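Local coordinates for protein beta-lactamase (Serratia marcescens, PDB 5GWA) that probably hydrolyses beta-lactam antibiotics to substituted beta-amino acids, as a class A extended-spectrum beta-lactamase, and is bound here by the inhibitor avibactam, at residues T146-E149 with M150-W154; W161-P164 with D165-V168; L180-N183 with S184-L188. One frame throughout, in Å; residues are numbered along the deposited sequence.

Contact 1. Residues T146-E149 with M150-W154. With NA (sodium ion), chain Q; NXL ((2S,5R)-1-formyl-5-[(sulfooxy)amino]piperidine-2-carboxamide), chain B.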
loop_
_atom_site.group_PDB
_atom_site.type_symbol
_atom_site.label_atom_id
_atom_site.label_comp_id
_atom_site.label_asym_id
_atom_site.label_seq_id
_atom_site.Cartn_x
_atom_site.Cartn_y
_atom_site.Cartn_z
ATOM N N THR A 146 1.137 0.180 -16.137
ATOM C CA THR A 146 0.122 0.115 -15.095
ATOM C C THR A 146 0.802 0.198 -13.732
ATOM O O THR A 146 2.023 0.204 -13.639
ATOM C CB THR A 146 -0.631 -1.219 -15.134
ATOM O OG1 THR A 146 0.303 -2.282 -14.921
ATOM C CG2 THR A 146 -1.353 -1.420 -16.454
ATOM N N GLU A 147 0.010 0.264 -12.672
ATOM C CA GLU A 147 0.597 0.264 -11.344
ATOM C C GLU A 147 1.321 -1.030 -11.056
ATOM O O GLU A 147 2.420 -0.997 -10.500
ATOM C CB GLU A 147 -0.464 0.549 -10.265
ATOM C CG GLU A 147 -0.881 2.015 -10.254
ATOM C CD GLU A 147 0.150 2.952 -9.670
ATOM O OE1 GLU A 147 1.096 2.483 -8.986
ATOM O OE2 GLU A 147 0.009 4.205 -9.787
ATOM N N GLU A 148 0.735 -2.144 -11.435
ATOM C CA GLU A 148 1.394 -3.447 -11.216
ATOM C C GLU A 148 2.736 -3.492 -11.927
ATOM O O GLU A 148 3.743 -3.884 -11.337
ATOM C CB GLU A 148 0.494 -4.542 -11.697
ATOM C CG GLU A 148 1.120 -5.927 -11.714
ATOM C CD GLU A 148 0.142 -6.991 -12.187
ATOM O OE1 GLU A 148 -0.906 -6.638 -12.772
ATOM O OE2 GLU A 148 0.450 -8.196 -12.034
ATOM N N GLU A 149 2.759 -2.975 -13.153
ATOM C CA GLU A 149 3.989 -2.939 -13.917
ATOM C C GLU A 149 5.051 -2.032 -13.282
ATOM O O GLU A 149 6.245 -2.364 -13.236
ATOM C CB GLU A 149 3.685 -2.528 -15.363
ATOM C CG GLU A 149 2.969 -3.582 -16.161
ATOM C CD GLU A 149 2.581 -3.147 -17.555
ATOM O OE1 GLU A 149 2.202 -1.974 -17.766
ATOM O OE2 GLU A 149 2.422 -4.038 -18.420
ATOM N N MET A 150 4.642 -0.905 -12.703
ATOM C CA MET A 150 5.581 -0.011 -12.049
ATOM C C MET A 150 6.192 -0.645 -10.791
ATOM O O MET A 150 7.294 -0.311 -10.385
ATOM C CB MET A 150 4.901 1.326 -11.686
ATOM C CG MET A 150 4.748 2.247 -12.881
ATOM S SD MET A 150 4.426 3.943 -12.378
ATOM C CE MET A 150 2.737 3.769 -11.879
ATOM N N HIS A 151 5.393 -1.422 -10.088
ATOM C CA HIS A 151 5.852 -2.021 -8.819
ATOM C C HIS A 151 6.825 -3.174 -9.067
ATOM O O HIS A 151 7.448 -3.663 -8.116
ATOM C CB HIS A 151 4.645 -2.509 -7.999
ATOM C CG HIS A 151 3.905 -1.409 -7.314
ATOM N ND1 HIS A 151 3.198 -0.435 -7.996
ATOM C CD2 HIS A 151 3.754 -1.129 -5.995
ATOM C CE1 HIS A 151 2.661 0.406 -7.127
ATOM N NE2 HIS A 151 2.998 0.012 -5.906
ATOM N N LYS A 152 6.973 -3.618 -10.317
ATOM C CA LYS A 152 7.878 -4.749 -10.597
ATOM C C LYS A 152 9.334 -4.342 -10.664
ATOM O O LYS A 152 10.227 -5.200 -10.512
ATOM C CB LYS A 152 7.498 -5.449 -11.884
ATOM C CG LYS A 152 6.355 -6.425 -11.693
ATOM C CD LYS A 152 6.149 -7.266 -12.907
ATOM C CE LYS A 152 5.287 -8.472 -12.583
ATOM N NZ LYS A 152 4.000 -8.096 -11.961
ATOM N N ALA A 153 9.596 -3.064 -10.925
ATOM C CA ALA A 153 10.956 -2.600 -11.102
ATOM C C ALA A 153 11.092 -1.088 -11.029
ATOM O O ALA A 153 10.306 -0.338 -11.604
ATOM C CB ALA A 153 11.505 -3.115 -12.425
ATOM N N TRP A 154 12.160 -0.649 -10.386
ATOM C CA TRP A 154 12.362 0.738 -10.076
ATOM C C TRP A 154 12.256 1.643 -11.285
ATOM O O TRP A 154 11.614 2.651 -11.216
ATOM C CB TRP A 154 13.728 0.917 -9.415
ATOM C CG TRP A 154 14.090 2.328 -9.170
ATOM C CD1 TRP A 154 14.935 3.100 -9.927
ATOM C CD2 TRP A 154 13.615 3.178 -8.119
ATOM N NE1 TRP A 154 15.045 4.347 -9.392
ATOM C CE2 TRP A 154 14.228 4.435 -8.292
ATOM C CE3 TRP A 154 12.778 2.987 -7.015
ATOM C CZ2 TRP A 154 14.019 5.494 -7.417
ATOM C CZ3 TRP A 154 12.537 4.056 -6.169
ATOM C CH2 TRP A 154 13.168 5.293 -6.368
HETATM NA NA NA Q . 8.785 1.904 -10.981
HETATM O OAC NXL B . 1.617 7.732 -6.733
HETATM C CAN NXL B . 0.702 6.968 -6.443
HETATM N N NXL B . 0.776 6.037 -5.603
HETATM C CAJ NXL B . -0.412 5.386 -5.092
HETATM C CA NXL B . 2.062 5.715 -5.000
HETATM C C NXL B . 2.602 4.366 -5.329
HETATM O O NXL B . 1.942 3.541 -5.935
HETATM N NAA NXL B . 3.792 4.091 -4.787
HETATM C CB NXL B . 1.953 5.882 -3.506
HETATM C CAH NXL B . 0.723 5.230 -2.922
HETATM C CAO NXL B . -0.550 5.691 -3.620
HETATM N NAK NXL B . -0.961 7.093 -3.400
HETATM O OAL NXL B . -0.015 7.935 -3.039
HETATM S SAR NXL B . -0.304 9.409 -3.343
HETATM O OAD NXL B . -0.812 9.913 -2.106
HETATM O OAE NXL B . 0.814 10.239 -3.621
HETATM O OAG NXL B . -1.116 9.360 -4.759
HETATM O O HOH W 1 7.636 2.867 -8.664
#
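E147 and H151 meet one turn apart on the short helix 147-151 of the omega loop, the class A segment that borders the active site. Two hydrogen bonds join them at one oxygen. E147 O accepts H151 N at 3.0 Å and the ring's ND1 at 2.7 Å. The ring N-H comes from above the carbonyl plane, 44° out. CG of H151 lies beside its own backbone N, which leaves the ring next to E147. E147 OE1 lies in the ring plane at its edge, 3.2 Å from H151 CE1. Both side chains line the avibactam pocket.

Capping gives further bonds. T146 and E149 form a capping box: E149 N donates to T146 OG1 (3.1 Å), and T146 N donates to E149 OE1 (2.9 Å).

Charge pairing is looser. E148 and K152 run side by side in the same direction, and OE2 of E148 makes a salt bridge of 3.6 Å with NZ of K152.

M150 makes a van der Waals contact. Its chain bends at chi3 (-75°), and its CE comes to 3.5 Å from E147 OE2. The carbonyl oxygens of M150, A153 and W154 bind a sodium ion, joined by a water.

D117 of helix 113-123 accepts from the backbone N of E147 and of E148. The E147 side chain packs on that helix and on Y49 of helix 49-63, and M150 touches Y49.

Contact 2. Residues W161-P164 with D165-V168. With NA (sodium ion), chain L; NA (sodium ion), chain K.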
loop_
_atom_site.group_PDB
_atom_site.type_symbol
_atom_site.label_atom_id
_atom_site.label_comp_id
_atom_site.label_asym_id
_atom_site.label_seq_id
_atom_site.Cartn_x
_atom_site.Cartn_y
_atom_site.Cartn_z
ATOM N N TRP A 161 5.876 9.431 -17.962
ATOM C CA TRP A 161 6.484 10.738 -17.734
ATOM C C TRP A 161 5.672 11.862 -18.317
ATOM O O TRP A 161 4.800 11.648 -19.182
ATOM C CB TRP A 161 7.911 10.787 -18.309
ATOM C CG TRP A 161 8.014 10.497 -19.809
ATOM C CD1 TRP A 161 8.486 9.352 -20.385
ATOM C CD2 TRP A 161 7.806 11.425 -20.885
ATOM N NE1 TRP A 161 8.445 9.466 -21.764
ATOM C CE2 TRP A 161 8.071 10.740 -22.092
ATOM C CE3 TRP A 161 7.421 12.759 -20.951
ATOM C CZ2 TRP A 161 7.899 11.341 -23.342
ATOM C CZ3 TRP A 161 7.283 13.351 -22.203
ATOM C CH2 TRP A 161 7.531 12.632 -23.368
ATOM N N THR A 162 5.983 13.074 -17.877
ATOM C CA THR A 162 5.324 14.257 -18.363
ATOM C C THR A 162 6.233 15.460 -18.289
ATOM O O THR A 162 7.127 15.508 -17.432
ATOM C CB THR A 162 4.037 14.534 -17.541
ATOM O OG1 THR A 162 3.233 15.506 -18.214
ATOM C CG2 THR A 162 4.368 15.013 -16.140
ATOM N N THR A 163 5.948 16.472 -19.101
ATOM C CA THR A 163 6.421 17.789 -18.785
ATOM C C THR A 163 5.395 18.483 -17.897
ATOM O O THR A 163 4.232 18.149 -17.900
ATOM C CB THR A 163 6.652 18.660 -20.010
ATOM O OG1 THR A 163 5.436 18.801 -20.739
ATOM C CG2 THR A 163 7.773 18.097 -20.897
ATOM N N PRO A 164 5.835 19.451 -17.081
ATOM C CA PRO A 164 4.833 20.057 -16.171
ATOM C C PRO A 164 3.829 20.946 -16.895
ATOM O O PRO A 164 2.673 21.059 -16.472
ATOM C CB PRO A 164 5.649 20.861 -15.178
ATOM C CG PRO A 164 7.082 20.574 -15.453
ATOM C CD PRO A 164 7.208 19.853 -16.771
ATOM N N ASP A 165 4.272 21.627 -17.952
ATOM C CA ASP A 165 3.384 22.441 -18.754
ATOM C C ASP A 165 2.350 21.620 -19.501
ATOM O O ASP A 165 1.195 22.022 -19.536
ATOM C CB ASP A 165 4.145 23.415 -19.662
ATOM C CG ASP A 165 5.144 22.740 -20.570
ATOM O OD1 ASP A 165 5.881 21.824 -20.168
ATOM O OD2 ASP A 165 5.236 23.167 -21.742
ATOM N N ALA A 166 2.696 20.403 -19.915
ATOM C CA ALA A 166 1.669 19.517 -20.483
ATOM C C ALA A 166 0.546 19.331 -19.455
ATOM O O ALA A 166 -0.650 19.328 -19.795
ATOM C CB ALA A 166 2.241 18.190 -20.881
ATOM N N THR A 167 0.925 19.058 -18.215
ATOM C CA THR A 167 -0.073 18.785 -17.216
ATOM C C THR A 167 -1.054 19.923 -17.057
ATOM O O THR A 167 -2.266 19.694 -17.015
ATOM C CB THR A 167 0.576 18.483 -15.863
ATOM O OG1 THR A 167 1.590 17.481 -16.022
ATOM C CG2 THR A 167 -0.454 18.045 -14.873
ATOM N N VAL A 168 -0.557 21.150 -16.914
ATOM C CA VAL A 168 -1.472 22.258 -16.698
ATOM C C VAL A 168 -2.276 22.603 -17.976
ATOM O O VAL A 168 -3.430 23.013 -17.855
ATOM C CB VAL A 168 -0.828 23.506 -16.098
ATOM C CG1 VAL A 168 -0.311 23.256 -14.698
ATOM C CG2 VAL A 168 0.249 24.080 -17.018
HETATM NA NA NA L . 4.987 20.326 -22.961
HETATM NA NA NA K . 8.054 21.545 -21.803
HETATM O O HOH W 2 0.692 15.127 -17.081
HETATM O O HOH W 3 8.812 23.701 -23.308
HETATM O O HOH W 4 9.303 20.511 -23.955
HETATM O O HOH W 5 2.471 19.892 -23.919
#
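T163 and D165 meet at the N-cap of helix 164-175, where strand 161-162 turns directly into the helix. T163 holds the N-cap position and P164 opens the first turn.

D165 comes first. Its chi1 of 56° sets CG between the backbone N and the carbonyl carbon, which brings the carboxylate back toward T163. T163 OG1 donates to OD1 of D165 at 3.1 Å. It arrives from above the carboxylate plane, 54° out. Each oxygen of this pair also has a sodium ion: T163 OG1 binds one at 2.7 Å, and D165 OD1 binds the other, which it shares with E39 O. The two cations probably offset the negative charge of the carboxylate.

A166 follows with only a methyl group. Its CB lies 3.3 Å from T163 OG1 and also packs on I141 and V138.

T167 comes next, one turn on from T163. Its backbone N reaches T163 O in a weak bond, 3.4 Å long. Its OG1 is hydrogen-bonded to Y249 OH, on strand 243-253. Water 2 joins the same OG1 to T162 OG1, donating to the latter at 2.8 Å. T162 OG1 in turn donates to T163 O. This buried polar cluster lies between the helix start and the five-stranded sheet.

V168 completes the first turn. Its side chain packs on A25 and L27 of strand 21-28 and on A245. Its backbone N donates to P164 O at 3.3 Å, and its CG2 lies 3.9 Å from the same oxygen.

Contact 3. Residues L180-N183 with S184-L188. With SO4 (sulfate ion), chain E.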
loop_
_atom_site.group_PDB
_atom_site.type_symbol
_atom_site.label_atom_id
_atom_site.label_comp_id
_atom_site.label_asym_id
_atom_site.label_seq_id
_atom_site.Cartn_x
_atom_site.Cartn_y
_atom_site.Cartn_z
ATOM N N LEU A 180 -15.189 16.399 -21.346
ATOM C CA LEU A 180 -16.219 15.430 -20.946
ATOM C C LEU A 180 -17.647 15.973 -21.100
ATOM O O LEU A 180 -17.859 17.166 -21.310
ATOM C CB LEU A 180 -15.965 14.994 -19.504
ATOM C CG LEU A 180 -14.603 14.313 -19.265
ATOM C CD1 LEU A 180 -14.403 14.184 -17.764
ATOM C CD2 LEU A 180 -14.542 12.948 -19.935
ATOM N N SER A 181 -18.641 15.120 -20.888
ATOM C CA SER A 181 -19.998 15.613 -20.641
ATOM C C SER A 181 -20.032 16.478 -19.402
ATOM O O SER A 181 -19.139 16.398 -18.561
ATOM C CB SER A 181 -20.978 14.450 -20.466
ATOM O OG SER A 181 -20.775 13.777 -19.234
ATOM N N LYS A 182 -21.092 17.264 -19.249
ATOM C CA LYS A 182 -21.278 18.040 -18.022
ATOM C C LYS A 182 -21.277 17.162 -16.765
ATOM O O LYS A 182 -20.692 17.538 -15.743
ATOM C CB LYS A 182 -22.572 18.873 -18.125
ATOM C CG LYS A 182 -22.801 19.836 -16.972
ATOM C CD LYS A 182 -23.940 19.385 -16.057
ATOM C CE LYS A 182 -24.468 20.542 -15.220
ATOM N NZ LYS A 182 -23.428 21.242 -14.406
ATOM N N ASN A 183 -22.023 16.052 -16.796
ATOM C CA ASN A 183 -22.168 15.186 -15.630
ATOM C C ASN A 183 -20.846 14.534 -15.263
ATOM O O ASN A 183 -20.510 14.461 -14.085
ATOM C CB ASN A 183 -23.219 14.097 -15.835
ATOM C CG ASN A 183 -23.552 13.875 -17.286
ATOM O OD1 ASN A 183 -24.234 14.693 -17.908
ATOM N ND2 ASN A 183 -23.084 12.763 -17.839
ATOM N N SER A 184 -20.115 14.096 -16.276
ATOM C CA SER A 184 -18.825 13.445 -16.005
ATOM C C SER A 184 -17.802 14.462 -15.512
ATOM O O SER A 184 -17.062 14.181 -14.575
ATOM C CB SER A 184 -18.304 12.734 -17.218
ATOM O OG SER A 184 -19.046 11.517 -17.390
ATOM N N TYR A 185 -17.797 15.639 -16.124
ATOM C CA TYR A 185 -16.983 16.745 -15.622
ATOM C C TYR A 185 -17.294 17.055 -14.187
ATOM O O TYR A 185 -16.380 17.167 -13.361
ATOM C CB TYR A 185 -17.225 17.979 -16.503
ATOM C CG TYR A 185 -16.719 19.276 -15.915
ATOM C CD1 TYR A 185 -15.382 19.591 -15.979
ATOM C CD2 TYR A 185 -17.572 20.176 -15.301
ATOM C CE1 TYR A 185 -14.908 20.780 -15.491
ATOM C CE2 TYR A 185 -17.099 21.351 -14.753
ATOM C CZ TYR A 185 -15.771 21.665 -14.882
ATOM O OH TYR A 185 -15.312 22.840 -14.356
ATOM N N ASP A 186 -18.578 17.264 -13.852
ATOM C CA ASP A 186 -18.965 17.564 -12.490
ATOM C C ASP A 186 -18.458 16.469 -11.569
ATOM O O ASP A 186 -18.006 16.728 -10.468
ATOM C CB ASP A 186 -20.500 17.679 -12.368
ATOM C CG ASP A 186 -21.015 19.052 -12.751
ATOM O OD1 ASP A 186 -20.357 20.031 -12.342
ATOM O OD2 ASP A 186 -22.072 19.140 -13.443
ATOM N N PHE A 187 -18.692 15.222 -11.975
ATOM C CA PHE A 187 -18.275 14.055 -11.198
ATOM C C PHE A 187 -16.771 13.984 -10.946
ATOM O O PHE A 187 -16.337 13.869 -9.767
ATOM C CB PHE A 187 -18.731 12.759 -11.864
ATOM C CG PHE A 187 -18.273 11.531 -11.138
ATOM C CD1 PHE A 187 -18.840 11.154 -9.947
ATOM C CD2 PHE A 187 -17.265 10.770 -11.663
ATOM C CE1 PHE A 187 -18.404 10.018 -9.268
ATOM C CE2 PHE A 187 -16.857 9.600 -11.014
ATOM C CZ PHE A 187 -17.378 9.268 -9.793
ATOM N N LEU A 188 -15.996 14.168 -11.994
ATOM C CA LEU A 188 -14.533 14.118 -11.817
ATOM C C LEU A 188 -14.036 15.295 -11.021
ATOM O O LEU A 188 -13.189 15.138 -10.087
ATOM C CB LEU A 188 -13.821 14.027 -13.142
ATOM C CG LEU A 188 -12.298 13.905 -13.033
ATOM C CD1 LEU A 188 -11.850 12.764 -12.107
ATOM C CD2 LEU A 188 -11.682 13.806 -14.401
HETATM S S SO4 E . -22.069 24.088 -16.259
HETATM O O1 SO4 E . -22.751 24.768 -17.392
HETATM O O2 SO4 E . -22.566 22.698 -16.185
HETATM O O3 SO4 E . -20.576 24.062 -16.483
HETATM O O4 SO4 E . -22.325 24.819 -14.989
#
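S184 sits across from S181, with its CB 3.4 Å from S181 OG. S184 N donates to that same oxygen at 3.0 Å. S181 OG can take this bond because chi1 of 71° sets it between the backbone N and the carbonyl carbon, over the first turn. Both serine hydroxyls are hydrogen-bonded to OD1 of D62, near the end of helix 49-63. The helix start is thus tied to its neighbour through one carboxylate oxygen.

L180 also packs on S184. Its CB lies 4.0 Å from S184 CB and 4.4 Å from Y185 CB. Its CD1 reaches CD2 of L188, one turn on from S184, at 4.3 Å. Here S181 is the N-cap of helix 182-193. The contact of L180, just before the cap, with Y185, four residues after it, fits a hydrophobic staple. L180 and L188 then pack together on L58 of helix 49-63.

N183 lies on the exposed face and contributes through its backbone. Its carbonyl O accepts F187 N at 2.9 Å. F187 turns away from this turn to I104 and K105 of helix 100-109.

K182 and D186 are one turn apart on the outer surface. In the modelled conformer of D186, OD2 receives K182 NZ on its syn lone pair at 2.7 Å. A second conformer makes this salt bridge less certain. A sulfate, probably from the crystallisation liquor, also lies beside K182 NZ.

How the contacts relate
All three contacts lie at or near the start of a helix. Their centres are about 21 to 30 Å apart and none touches another. Contact 2 is the buried one, its centre about 10 Å from the centre of the chain; contacts 1 and 3 are partly buried, at about 17 Å. Contact 1 faces the inhibitor and the second subunit. Contacts 1 and 3 both lean on helix 49-63, while contact 2 lies against the five-stranded sheet. Each has a serine or threonine at the N-cap position; a hydroxyl capping bond is made in contacts 1 and 3. A glutamate completes the cap in contact 1, sodium binds T163 in contact 2, and D62 bonds both serines in contact 3.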